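Local coordinates for protein putative diguanylate cyclase (GGDEF) with PAS/PAC domain (PDB 3LIF) that probably makes cyclic di-GMP from two GTP through a GGDEF domain elsewhere in the protein, this chain being its extracellular PDC-fold sensor portion, at residues His27-Phe32 with Tyr153-Phe157; Gly166-Ser170 with Ile180-Ser184; Ser13-Met17 with Thr235-Thr239; Arg203-Tyr209 with Tyr221-Arg226; Val127-Arg132 with Val144-Ile149. All coordinates share one frame; numbering follows the deposited sequence.

Interaction 1. Residues His27-Phe32 with Tyr153-Phe157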
# COMPACT_ATOMS: atom_id res chain seq x y z
N HIS A 27 5.61 -1.61 10.18
CA HIS A 27 6.32 -1.15 9.03
C HIS A 27 5.34 -0.48 8.03
O HIS A 27 5.69 0.54 7.39
CB HIS A 27 6.96 -2.33 8.39
CG HIS A 27 7.69 -2.00 7.16
ND1 HIS A 27 7.13 -2.14 5.91
CD2 HIS A 27 8.96 -1.58 6.97
CE1 HIS A 27 8.03 -1.83 5.00
NE2 HIS A 27 9.15 -1.48 5.61
N ALA A 28 4.12 -1.04 7.88
CA ALA A 28 3.19 -0.50 6.91
C ALA A 28 2.80 0.83 7.47
O ALA A 28 2.95 1.86 6.81
CB ALA A 28 1.98 -1.38 6.72
N THR A 29 2.34 0.82 8.71
CA THR A 29 1.96 2.08 9.30
C THR A 29 3.04 3.14 9.11
O THR A 29 2.78 4.23 8.63
CB THR A 29 1.58 2.00 10.76
OG1 THR A 29 0.44 1.14 10.93
CG2 THR A 29 1.22 3.40 11.23
N HIS A 30 4.27 2.83 9.44
CA HIS A 30 5.32 3.84 9.38
C HIS A 30 5.54 4.28 7.93
O HIS A 30 5.74 5.47 7.67
CB HIS A 30 6.67 3.38 10.00
CG HIS A 30 6.65 3.16 11.49
ND1 HIS A 30 5.84 3.88 12.35
CD2 HIS A 30 7.36 2.31 12.28
CE1 HIS A 30 6.04 3.47 13.59
NE2 HIS A 30 6.96 2.51 13.57
N THR A 31 5.50 3.32 6.99
CA THR A 31 5.75 3.67 5.58
C THR A 31 4.66 4.60 5.00
O THR A 31 4.96 5.63 4.42
CB THR A 31 5.78 2.46 4.73
OG1 THR A 31 6.79 1.57 5.21
CG2 THR A 31 6.06 2.85 3.30
N PHE A 32 3.40 4.25 5.19
CA PHE A 32 2.35 5.17 4.77
C PHE A 32 2.41 6.52 5.49
O PHE A 32 2.21 7.55 4.85
CB PHE A 32 0.95 4.52 4.81
CG PHE A 32 0.77 3.55 3.68
CD1 PHE A 32 1.23 2.25 3.79
CD2 PHE A 32 0.21 3.96 2.48
CE1 PHE A 32 1.10 1.35 2.72
CE2 PHE A 32 0.04 3.05 1.43
CZ PHE A 32 0.52 1.77 1.54
N TYR A 153 9.51 -1.45 -2.74
CA TYR A 153 9.97 -1.15 -1.44
C TYR A 153 9.48 -2.21 -0.46
O TYR A 153 10.23 -2.59 0.46
CB TYR A 153 9.41 0.16 -1.01
CG TYR A 153 9.82 0.59 0.34
CD1 TYR A 153 11.14 0.99 0.59
CD2 TYR A 153 8.88 0.65 1.38
CE1 TYR A 153 11.51 1.45 1.84
CE2 TYR A 153 9.24 1.09 2.65
CZ TYR A 153 10.55 1.49 2.85
OH TYR A 153 10.93 1.90 4.06
N PHE A 154 8.23 -2.66 -0.58
CA PHE A 154 7.72 -3.61 0.39
C PHE A 154 8.28 -5.03 0.12
O PHE A 154 8.69 -5.75 1.06
CB PHE A 154 6.20 -3.64 0.37
CG PHE A 154 5.56 -2.47 1.03
CD1 PHE A 154 5.38 -2.45 2.41
CD2 PHE A 154 5.06 -1.42 0.27
CE1 PHE A 154 4.77 -1.39 3.04
CE2 PHE A 154 4.44 -0.33 0.89
CZ PHE A 154 4.28 -0.32 2.28
N SER A 155 8.30 -5.45 -1.13
CA SER A 155 8.73 -6.80 -1.36
C SER A 155 10.19 -6.97 -0.93
O SER A 155 10.61 -8.02 -0.51
CB SER A 155 8.52 -7.20 -2.82
OG SER A 155 8.97 -6.20 -3.69
N THR A 156 10.97 -5.92 -1.02
CA THR A 156 12.38 -6.00 -0.71
C THR A 156 12.57 -6.14 0.78
O THR A 156 13.39 -6.88 1.23
CB THR A 156 13.01 -4.73 -1.24
OG1 THR A 156 13.19 -4.93 -2.64
CG2 THR A 156 14.33 -4.32 -0.54
N PHE A 157 11.81 -5.40 1.53
CA PHE A 157 11.79 -5.57 2.94
C PHE A 157 11.31 -7.00 3.23
O PHE A 157 11.83 -7.65 4.16
CB PHE A 157 10.79 -4.59 3.54
CG PHE A 157 10.65 -4.67 5.02
CD1 PHE A 157 11.77 -4.63 5.84
CD2 PHE A 157 9.41 -4.78 5.61
CE1 PHE A 157 11.64 -4.70 7.24
CE2 PHE A 157 9.27 -4.86 6.99
CZ PHE A 157 10.39 -4.82 7.81
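His27 of the long helix 5-47 and Phe157 of the short helix 151-158 lay their rings together in an offset stack, centroids 3.8 Å apart and planes 14° from parallel. Both side chains hold CG anti to the backbone N (chi1 178° in His27), which sends the rings toward each other from opposite directions and brings Phe157 CD2 over the centre of the imidazole. Over the other imidazole face, offset toward the rim, lies Thr31 OG1, fixed by a 2.7 Å hydrogen bond to His27 O. That oxygen also accepts from Thr31 N, and the two donors reach it from opposite faces of the carbonyl plane.

This stack is one half of the tight part; the other is where Phe154 enters as a knob into the hole formed by His27, Ala28, Thr31 and Phe32. Phe154 CZ lies 3.6 Å from Phe32 CE1 and 3.8 Å from Thr31 CG2, while Phe154 CD1 meets the imidazole at its edge. Ala28 suits its place because its small side chain lets the Phe154 ring edge approach the backbone. Ile149 of strand 141-149 backs both Phe32 and Phe154.

The looser side is the Tyr153 ring, nearly parallel to the imidazole but slid past it, centroids 5.7 Å apart. An alanine in place of His27 removes the imidazole, which would probably leave Phe157 without its stacking partner and open a gap beside Phe154.

His27, Phe32, Tyr153, Phe154 and Phe157 thus form an aromatic cluster joining the helices, and the partly exposed imidazole adds a polar ring suited to the boundary between core and solvent.

Interaction 2. Residues Gly166-Ser170 with Ile180-Ser184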
# COMPACT_ATOMS: atom_id res chain seq x y z
N GLY A 166 8.29 -22.04 1.15
CA GLY A 166 6.87 -21.91 1.46
C GLY A 166 6.50 -20.66 2.23
O GLY A 166 5.32 -20.37 2.39
N GLY A 167 7.51 -19.92 2.72
CA GLY A 167 7.29 -18.69 3.48
C GLY A 167 6.69 -17.61 2.59
O GLY A 167 6.97 -17.55 1.40
N SER A 168 5.85 -16.76 3.17
CA SER A 168 5.01 -15.87 2.38
C SER A 168 4.57 -14.63 3.12
O SER A 168 4.09 -14.71 4.25
CB SER A 168 3.76 -16.59 2.00
OG SER A 168 3.08 -15.79 1.08
N ILE A 169 4.72 -13.46 2.51
CA ILE A 169 4.16 -12.27 3.15
C ILE A 169 3.28 -11.51 2.21
O ILE A 169 3.63 -11.34 1.05
CB ILE A 169 5.25 -11.37 3.61
CG1 ILE A 169 6.10 -12.15 4.61
CG2 ILE A 169 4.68 -10.15 4.24
CD1 ILE A 169 7.00 -11.31 5.43
N SER A 170 2.16 -11.01 2.71
CA SER A 170 1.29 -10.18 1.86
C SER A 170 0.92 -8.89 2.49
O SER A 170 0.76 -8.79 3.74
CB SER A 170 -0.00 -10.89 1.57
OG SER A 170 0.32 -12.03 0.86
N ILE A 180 0.63 -6.17 -2.46
CA ILE A 180 1.83 -6.87 -2.82
C ILE A 180 1.92 -8.18 -2.11
O ILE A 180 1.37 -8.37 -1.01
CB ILE A 180 3.09 -6.05 -2.60
CG1 ILE A 180 4.29 -6.89 -3.10
CG2 ILE A 180 3.23 -5.61 -1.19
CD1 ILE A 180 4.16 -7.32 -4.76
N GLN A 181 2.56 -9.11 -2.79
CA GLN A 181 2.77 -10.39 -2.19
C GLN A 181 4.20 -10.94 -2.45
O GLN A 181 4.74 -10.87 -3.55
CB GLN A 181 1.58 -11.31 -2.52
CG GLN A 181 1.90 -12.64 -3.13
CD GLN A 181 2.63 -13.55 -2.19
OE1 GLN A 181 2.48 -13.47 -0.98
NE2 GLN A 181 3.46 -14.38 -2.74
N TRP A 182 4.83 -11.38 -1.37
CA TRP A 182 6.12 -12.00 -1.49
C TRP A 182 6.01 -13.53 -1.21
O TRP A 182 5.38 -13.95 -0.22
CB TRP A 182 7.13 -11.27 -0.58
CG TRP A 182 8.43 -12.00 -0.49
CD1 TRP A 182 8.86 -12.81 0.54
CD2 TRP A 182 9.44 -12.08 -1.49
NE1 TRP A 182 10.08 -13.35 0.25
CE2 TRP A 182 10.47 -12.92 -1.00
CE3 TRP A 182 9.60 -11.50 -2.77
CZ2 TRP A 182 11.63 -13.21 -1.73
CZ3 TRP A 182 10.78 -11.81 -3.52
CH2 TRP A 182 11.77 -12.65 -2.99
N PRO A 183 6.66 -14.39 -2.04
CA PRO A 183 7.59 -14.15 -3.16
C PRO A 183 6.94 -14.13 -4.58
O PRO A 183 7.61 -13.80 -5.53
CB PRO A 183 8.49 -15.39 -3.09
CG PRO A 183 7.55 -16.49 -2.66
CD PRO A 183 6.63 -15.83 -1.66
N SER A 184 5.68 -14.48 -4.74
CA SER A 184 5.08 -14.43 -6.05
C SER A 184 5.25 -13.09 -6.75
O SER A 184 5.36 -13.08 -7.92
CB SER A 184 3.56 -14.74 -5.97
OG SER A 184 2.80 -13.56 -5.70
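Ile169 and Trp182 face each other as a hydrogen-bonded pair in the antiparallel hairpin of strands 168-173 and 178-182. This hairpin closes one side of a five-stranded sheet with the 2-1-5-4-3 order of PDC and PAS-like domains.

Backbone bonds come first. Trp182 N donates to Ile169 O at 2.7 Å, nearly straight at 172°, and Ile169 N returns a bond of 2.9 Å to Trp182 O, more bent at 150°. Ser170 and Gln181 form the adjoining non-hydrogen-bonded pair, where Ser170 CA makes a CA-H...O contact of 3.4 Å with Ile180 O.

Polar side chains gather on the face that carries Ser170 and Gln181. Ser168 OG lies 3.2 Å from Trp182 O. The Gln181 chain is bent at chi2 (66°), which folds its carboxamide back beside Ser168 OG, Ser170 OG and Ile169 O; which way round the amide sits is uncertain. Serines fit here because they are small and can offer a hydroxyl beside a neighbouring strand. A leucine in place of Gln181 lacks the amide and would probably leave the Ser170 hydroxyl without a polar neighbour across the hairpin.

Apolar packing occupies the other face. Ile169 and Trp182 point there, toward Tyr158 of helix 151-158, while Ile169 also touches Val236 of the next strand. Branched and aromatic residues suit this side, which the helix covers.

Past Trp182 the strand ends at a cis peptide bond. Pro183 CB is folded over the centre of the indole, 3.7 Å above its plane, and Pro183 CD lies 3.5 Å from Gly167 O.

Interaction 3. Residues Ser13-Met17 with Thr235-Thr239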
# COMPACT_ATOMS: atom_id res chain seq x y z
N SER A 13 6.42 -21.13 17.53
CA SER A 13 6.37 -20.67 16.19
C SER A 13 5.16 -19.68 16.06
O SER A 13 5.33 -18.57 15.54
CB SER A 13 6.28 -21.84 15.25
OG SER A 13 5.72 -21.35 14.06
N GLU A 14 3.99 -20.08 16.58
CA GLU A 14 2.84 -19.19 16.61
C GLU A 14 3.27 -17.90 17.28
O GLU A 14 3.01 -16.81 16.78
CB GLU A 14 1.65 -19.82 17.33
CG GLU A 14 0.44 -18.91 17.42
CD GLU A 14 -0.77 -19.52 18.16
OE1 GLU A 14 -1.00 -20.75 18.05
OE2 GLU A 14 -1.50 -18.75 18.84
N THR A 15 3.95 -17.97 18.40
CA THR A 15 4.40 -16.73 18.95
C THR A 15 5.29 -15.94 17.97
O THR A 15 5.23 -14.73 17.94
CB THR A 15 5.05 -16.92 20.35
OG1 THR A 15 4.03 -17.32 21.24
CG2 THR A 15 5.61 -15.63 20.91
N GLU A 16 6.14 -16.58 17.18
CA GLU A 16 7.06 -15.73 16.42
C GLU A 16 6.28 -15.09 15.30
O GLU A 16 6.55 -13.94 14.94
CB GLU A 16 8.23 -16.47 15.81
CG GLU A 16 9.13 -17.18 16.79
CD GLU A 16 9.94 -18.28 16.08
OE1 GLU A 16 9.64 -18.58 14.87
OE2 GLU A 16 10.86 -18.82 16.72
N MSE A 17 5.35 -15.86 14.74
CA MSE A 17 4.50 -15.42 13.67
C MSE A 17 3.68 -14.26 14.19
O MSE A 17 3.66 -13.21 13.56
CB MSE A 17 3.58 -16.52 13.19
CG MSE A 17 4.27 -17.77 12.71
SE MSE A 17 5.13 -17.41 11.05
CE MSE A 17 3.72 -18.32 10.00
N THR A 235 -0.22 -10.19 6.14
CA THR A 235 -0.26 -11.60 6.52
C THR A 235 1.13 -12.21 6.40
O THR A 235 1.84 -11.81 5.51
CB THR A 235 -1.19 -12.38 5.61
OG1 THR A 235 -0.64 -12.42 4.28
CG2 THR A 235 -2.61 -11.76 5.57
N VAL A 236 1.51 -13.13 7.31
CA VAL A 236 2.74 -13.95 7.19
C VAL A 236 2.33 -15.38 7.25
O VAL A 236 1.57 -15.76 8.14
CB VAL A 236 3.64 -13.94 8.44
CG1 VAL A 236 5.07 -13.89 8.04
CG2 VAL A 236 3.34 -12.86 9.37
N ALA A 237 2.90 -16.21 6.39
CA ALA A 237 2.59 -17.64 6.39
C ALA A 237 3.84 -18.49 6.20
O ALA A 237 4.82 -18.03 5.62
CB ALA A 237 1.61 -17.96 5.33
N ARG A 238 3.80 -19.71 6.73
CA ARG A 238 4.82 -20.74 6.45
C ARG A 238 4.22 -22.13 6.41
O ARG A 238 3.30 -22.42 7.15
CB ARG A 238 6.02 -20.67 7.43
CG ARG A 238 5.79 -20.97 8.90
CD ARG A 238 7.13 -21.44 9.62
NE ARG A 238 8.12 -20.38 9.94
CZ ARG A 238 8.31 -19.82 11.17
NH1 ARG A 238 7.59 -20.18 12.23
NH2 ARG A 238 9.21 -18.87 11.36
N THR A 239 4.72 -22.98 5.51
CA THR A 239 4.38 -24.39 5.55
C THR A 239 4.89 -24.91 6.86
O THR A 239 5.87 -24.43 7.39
CB THR A 239 4.98 -25.23 4.38
OG1 THR A 239 6.34 -24.87 4.20
CG2 THR A 239 4.29 -24.94 3.08
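A helix lying on the face of a sheet, roughly antiparallel to its central strand, brings Ser13, Glu16 and Met17 of helix 5-47 up to Arg238 of strand 232-239. The Arg238 side chain starts with CG between the backbone N and the carbonyl carbon (chi1 65°) and bends again at chi3, which carries the guanidinium across to the helix. There NH1 of Arg238 gives a weak hydrogen bond, 2.9 Å long but bent to 115°, to Ser13 OG at the edge of the guanidinium. Arg238 NH2 pairs with Glu16 OE1 in a salt bridge of 3.5 Å. Carboxylate and guanidinium planes stand 83° apart, so only one carboxylate oxygen engages.

Such a long helix, carrying the sheets along its length, is a hallmark of the PDC fold, and here it runs over the sheet face to which Val236 and Arg238 point. Met17, present as selenomethionine, fills the space between: its SE lies over one guanidinium face, 3.9 Å above the plane, while CE reaches the strand, 3.5 Å from Arg238 CG and 3.8 Å from Val236 O. A long, flexible, apolar chain suits this spot, bending twice to follow arginine and strand. Val236 is turned toward the helix as well, where Leu20, Ser21 and Leu24 receive it, and Met17 also touches Ala223 of the adjacent strand 219-226 and Tyr208 of strand 206-212 beyond it.

Interaction 4. Residues Arg203-Tyr209 with Tyr221-Arg226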
# COMPACT_ATOMS: atom_id res chain seq x y z
N ARG A 203 -14.29 -11.49 12.43
CA ARG A 203 -14.27 -11.97 13.82
C ARG A 203 -13.20 -11.21 14.57
O ARG A 203 -13.32 -11.02 15.74
CB ARG A 203 -13.97 -13.46 13.87
CG ARG A 203 -14.08 -14.09 15.27
CD ARG A 203 -13.14 -15.30 15.49
NE ARG A 203 -13.12 -16.19 14.31
CZ ARG A 203 -12.04 -16.48 13.54
NH1 ARG A 203 -10.83 -15.97 13.80
NH2 ARG A 203 -12.20 -17.27 12.48
N SER A 204 -12.13 -10.79 13.90
CA SER A 204 -11.20 -9.92 14.60
C SER A 204 -9.80 -9.80 14.07
O SER A 204 -9.44 -10.48 13.12
CB SER A 204 -11.05 -10.49 16.01
OG SER A 204 -9.76 -11.07 16.26
N PRO A 205 -9.06 -8.78 14.49
CA PRO A 205 -8.44 -7.91 13.55
C PRO A 205 -6.92 -8.25 13.61
O PRO A 205 -6.16 -7.74 12.77
CB PRO A 205 -8.56 -6.50 14.23
CG PRO A 205 -8.70 -6.76 15.66
CD PRO A 205 -9.56 -8.01 15.66
N ASP A 206 -6.44 -9.15 14.49
CA ASP A 206 -5.90 -10.49 14.22
C ASP A 206 -6.37 -11.68 15.07
O ASP A 206 -7.12 -11.50 16.09
CB ASP A 206 -4.48 -10.31 14.71
CG ASP A 206 -4.48 -9.81 16.22
OD1 ASP A 206 -4.72 -8.62 16.54
OD2 ASP A 206 -4.33 -10.65 17.12
N GLY A 207 -5.82 -12.88 14.79
CA GLY A 207 -4.66 -13.09 13.97
C GLY A 207 -3.95 -14.45 13.70
O GLY A 207 -2.87 -14.37 13.12
N TYR A 208 -4.45 -15.67 13.97
CA TYR A 208 -3.61 -16.87 13.54
C TYR A 208 -4.27 -18.22 13.26
O TYR A 208 -4.96 -18.70 14.11
CB TYR A 208 -2.60 -17.16 14.62
CG TYR A 208 -1.52 -18.18 14.33
CD1 TYR A 208 -0.33 -17.80 13.70
CD2 TYR A 208 -1.66 -19.51 14.76
CE1 TYR A 208 0.71 -18.74 13.47
CE2 TYR A 208 -0.64 -20.47 14.53
CZ TYR A 208 0.55 -20.07 13.89
OH TYR A 208 1.55 -20.98 13.66
N TYR A 209 -4.03 -18.90 12.15
CA TYR A 209 -4.82 -20.12 11.87
C TYR A 209 -4.34 -20.95 10.70
O TYR A 209 -3.42 -20.57 9.99
CB TYR A 209 -6.30 -19.79 11.64
CG TYR A 209 -6.55 -18.90 10.45
CD1 TYR A 209 -6.73 -19.43 9.19
CD2 TYR A 209 -6.57 -17.51 10.59
CE1 TYR A 209 -6.92 -18.60 8.11
CE2 TYR A 209 -6.76 -16.69 9.50
CZ TYR A 209 -6.94 -17.22 8.27
OH TYR A 209 -7.12 -16.39 7.16
N TYR A 221 0.29 -22.49 8.29
CA TYR A 221 -0.14 -21.61 9.33
C TYR A 221 0.09 -20.17 8.88
O TYR A 221 1.15 -19.85 8.34
CB TYR A 221 0.65 -21.85 10.61
CG TYR A 221 0.13 -23.01 11.37
CD1 TYR A 221 0.55 -24.30 11.06
CD2 TYR A 221 -0.81 -22.85 12.39
CE1 TYR A 221 0.08 -25.41 11.74
CE2 TYR A 221 -1.30 -23.98 13.10
CZ TYR A 221 -0.84 -25.26 12.77
OH TYR A 221 -1.30 -26.39 13.45
N LEU A 222 -0.93 -19.33 9.12
CA LEU A 222 -0.95 -17.94 8.74
C LEU A 222 -1.30 -17.03 9.92
O LEU A 222 -2.27 -17.26 10.75
CB LEU A 222 -2.01 -17.73 7.64
CG LEU A 222 -2.28 -16.30 7.09
CD1 LEU A 222 -2.82 -16.38 5.70
CD2 LEU A 222 -3.21 -15.49 7.98
N ALA A 223 -0.51 -15.99 10.04
CA ALA A 223 -0.83 -14.98 11.02
C ALA A 223 -1.14 -13.71 10.22
O ALA A 223 -0.45 -13.42 9.21
CB ALA A 223 0.35 -14.77 11.93
N TYR A 224 -2.17 -12.98 10.66
CA TYR A 224 -2.56 -11.73 10.05
C TYR A 224 -2.86 -10.72 11.10
O TYR A 224 -3.23 -11.05 12.23
CB TYR A 224 -3.82 -11.91 9.25
CG TYR A 224 -5.06 -12.09 10.10
CD1 TYR A 224 -5.74 -10.99 10.59
CD2 TYR A 224 -5.54 -13.41 10.45
CE1 TYR A 224 -6.89 -11.14 11.37
CE2 TYR A 224 -6.68 -13.59 11.21
CZ TYR A 224 -7.35 -12.43 11.67
OH TYR A 224 -8.49 -12.50 12.43
N ARG A 225 -2.76 -9.47 10.70
CA ARG A 225 -3.04 -8.33 11.56
C ARG A 225 -3.45 -7.05 10.78
O ARG A 225 -2.76 -6.61 9.84
CB ARG A 225 -1.80 -8.04 12.43
CG ARG A 225 -2.04 -6.95 13.44
CD ARG A 225 -0.81 -6.62 14.20
NE ARG A 225 -0.19 -7.84 14.72
CZ ARG A 225 -0.37 -8.32 15.96
NH1 ARG A 225 -1.16 -7.70 16.83
NH2 ARG A 225 0.24 -9.43 16.34
N ARG A 226 -4.58 -6.45 11.16
CA ARG A 226 -4.95 -5.13 10.62
C ARG A 226 -3.80 -4.19 10.84
O ARG A 226 -3.19 -4.21 11.91
CB ARG A 226 -6.16 -4.54 11.30
CG ARG A 226 -7.40 -5.19 10.81
CD ARG A 226 -8.62 -4.32 11.05
NE ARG A 226 -9.85 -5.06 10.78
CZ ARG A 226 -10.43 -5.17 9.58
NH1 ARG A 226 -11.53 -5.87 9.48
NH2 ARG A 226 -9.94 -4.61 8.49
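Tyr224 folds its ring back over Gly207 because its CG lies between the backbone N and the carbonyl carbon (chi1 72°); Tyr209 adopts the same first torsion, and Tyr224 CE2 comes to the edge of the Tyr209 ring, 3.5 Å from Tyr209 CE2, the side chains crossing at about a right angle. Gly207 CA lies over the Tyr224 ring face, 3.5 Å from its centroid, in a CH-pi contact. With no side chain, Gly207 can lie close against the ring. The Tyr224 hydroxyl donates to Ser204 O, in a bond modelled too short to trust in detail.

On the other face, Tyr208 CD1 touches Ala223 CB at 3.6 Å, small Ala223 leaving room for the ring edge, and the Tyr208 and Tyr221 rings run near parallel but barely overlap. Asp206 OD1 and Arg225 NH1, 3.7 Å apart, form only a long salt bridge, the oxygen well out of the guanidinium plane; Arg225 is held more firmly by Ser21 OG and Arg18 O.

The Tyr209-Leu222 pair secures this edge hairpin of the second five-stranded sheet of the PDC fold, with Tyr209 N to Leu222 O at 2.8 Å and Leu222 N to Tyr209 O at 2.9 Å.

Helix 5-47 meets Tyr208 and Arg225 on one face of this hairpin, helix 195-203 packs on Tyr209 and Tyr224 through Leu196, and strand 232-239 continues the sheet beside 219-226.

Interaction 5. Residues Val127-Arg132 with Val144-Ile149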
# COMPACT_ATOMS: atom_id res chain seq x y z
N VAL A 127 -0.52 -0.21 -10.65
CA VAL A 127 0.02 0.16 -9.37
C VAL A 127 -1.08 0.54 -8.45
O VAL A 127 -2.24 0.64 -8.85
CB VAL A 127 0.91 1.38 -9.49
CG1 VAL A 127 2.05 1.10 -10.46
CG2 VAL A 127 0.12 2.56 -9.97
N PHE A 128 -0.73 0.69 -7.19
CA PHE A 128 -1.58 1.39 -6.24
C PHE A 128 -1.00 2.78 -5.99
O PHE A 128 0.20 3.05 -6.18
CB PHE A 128 -1.65 0.65 -4.92
CG PHE A 128 -2.51 -0.54 -4.98
CD1 PHE A 128 -2.08 -1.67 -5.63
CD2 PHE A 128 -3.79 -0.50 -4.40
CE1 PHE A 128 -2.89 -2.78 -5.71
CE2 PHE A 128 -4.64 -1.59 -4.45
CZ PHE A 128 -4.20 -2.74 -5.12
N VAL A 129 -1.85 3.64 -5.47
CA VAL A 129 -1.54 5.03 -5.45
C VAL A 129 -2.16 5.62 -4.22
O VAL A 129 -3.17 5.08 -3.69
CB VAL A 129 -2.14 5.65 -6.74
CG1 VAL A 129 -3.11 6.80 -6.47
CG2 VAL A 129 -1.07 5.98 -7.67
N VAL A 130 -1.62 6.75 -3.79
CA VAL A 130 -1.98 7.35 -2.52
C VAL A 130 -2.20 8.84 -2.85
O VAL A 130 -1.51 9.38 -3.78
CB VAL A 130 -0.76 7.12 -1.58
CG1 VAL A 130 0.29 8.26 -1.66
CG2 VAL A 130 -1.17 6.76 -0.20
N SER A 131 -3.15 9.51 -2.19
CA SER A 131 -3.49 10.86 -2.64
C SER A 131 -4.12 11.76 -1.58
O SER A 131 -4.79 11.29 -0.65
CB SER A 131 -4.41 10.79 -3.90
OG SER A 131 -5.76 10.45 -3.57
N ARG A 132 -3.94 13.07 -1.76
CA ARG A 132 -4.50 14.06 -0.81
C ARG A 132 -5.18 15.23 -1.51
O ARG A 132 -4.70 15.73 -2.54
CB ARG A 132 -3.44 14.51 0.26
CG ARG A 132 -3.67 13.83 1.62
CD ARG A 132 -2.52 13.93 2.67
NE ARG A 132 -2.86 14.96 3.66
CZ ARG A 132 -4.07 15.47 3.68
NH1 ARG A 132 -4.95 14.98 2.78
NH2 ARG A 132 -4.42 16.39 4.55
N VAL A 144 -5.27 18.18 -6.11
CA VAL A 144 -4.98 16.74 -5.91
C VAL A 144 -3.48 16.55 -6.02
O VAL A 144 -2.89 17.01 -7.02
CB VAL A 144 -5.80 15.68 -6.64
CG1 VAL A 144 -5.20 14.35 -6.31
CG2 VAL A 144 -7.23 15.65 -6.11
N VAL A 145 -2.85 15.99 -4.97
CA VAL A 145 -1.48 15.39 -5.12
C VAL A 145 -1.72 13.90 -5.07
O VAL A 145 -2.46 13.42 -4.18
CB VAL A 145 -0.55 15.49 -3.89
CG1 VAL A 145 0.83 15.92 -4.28
CG2 VAL A 145 -1.16 16.25 -2.73
N VAL A 146 -1.04 13.15 -5.92
CA VAL A 146 -1.18 11.71 -5.98
C VAL A 146 0.24 11.25 -6.02
O VAL A 146 1.04 11.87 -6.73
CB VAL A 146 -1.55 11.20 -7.42
CG1 VAL A 146 -2.43 9.94 -7.38
CG2 VAL A 146 -2.08 12.30 -8.33
N ALA A 147 0.55 10.12 -5.39
CA ALA A 147 1.85 9.53 -5.62
C ALA A 147 1.71 8.03 -5.69
O ALA A 147 0.79 7.43 -5.07
CB ALA A 147 2.82 9.93 -4.54
N THR A 148 2.57 7.42 -6.49
CA THR A 148 2.48 5.99 -6.71
C THR A 148 3.24 5.21 -5.64
O THR A 148 4.42 5.49 -5.36
CB THR A 148 3.14 5.62 -8.02
OG1 THR A 148 2.48 6.33 -9.06
CG2 THR A 148 2.98 4.15 -8.25
N ILE A 149 2.58 4.23 -5.05
CA ILE A 149 3.26 3.47 -4.02
C ILE A 149 4.30 2.62 -4.69
O ILE A 149 3.95 1.92 -5.62
CB ILE A 149 2.28 2.62 -3.27
CG1 ILE A 149 1.52 3.52 -2.30
CG2 ILE A 149 3.00 1.49 -2.50
CD1 ILE A 149 0.18 2.94 -1.91
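Val129 and Val146 touch methyl to methyl, CG1 to CG1 at 3.3 Å, on the same face of two antiparallel strands. Val146 lies diagonally across from Val129; its direct partner Ser131, two residues along from Val129, turns its small side chain to the same face, and at the opposite end Val127 CB rests 3.7 Å from Thr148 CG2. The Thr148 methyl gets there because CG2 stands anti to the backbone N, leaving OG1 (chi1 -59°) to bond Asp72 OD1 of strand 70-76; threonine thus serves an apolar and a polar neighbour at once. The other face carries Val130 and Ala147, with Val130 CG1 4.2 Å from Ala147 CB, and Ile149 CD1 approaches Phe128 CB at 4.2 Å.

These contacts are set by the hairpin of strands 126-135 and 141-149, central in the five-stranded antiparallel sheet that is the more N-terminal of the two in this PDC-fold chain. Val130 and Ala147 bond both ways, Ala147 N to Val130 O at 2.7 Å and Val130 N to Ala147 O at 2.8 Å. Arg132 and Val145 repeat the pattern, and Ile149 N adds a bond of 2.9 Å to Phe128 O. The beta-branched valines suit extended backbone in a buried strand.

Farther out, strands 113-119 and 70-76 bond to the outer edges of the pair. Helix 5-47 covers Val145 through Leu39 and Ile42, while Tyr100 and His104 of helix 99-106 lie against Ser131 on the opposite face.

Helix 5-47 serves interactions 1 and 3 directly and runs past two five-stranded sheets of the same 2-1-5-4-3 order. Interaction 5 lies in the first sheet; interactions 2, 3 and 4 reach the second, whose strand 232-239 stands between their two hairpins. Interactions 3 and 5 are about 31 Å apart between centres. Interaction 1 lies between these regions, touching interaction 5 through Phe32 and Ile149 and interaction 2 through Phe154 and Ile180. Along the chain, interaction 3 encloses all the others and interaction 5 is nested within interaction 1, followed by interactions 2 and 4. The long helix thereby ties both sheets into one extracellular sensor region.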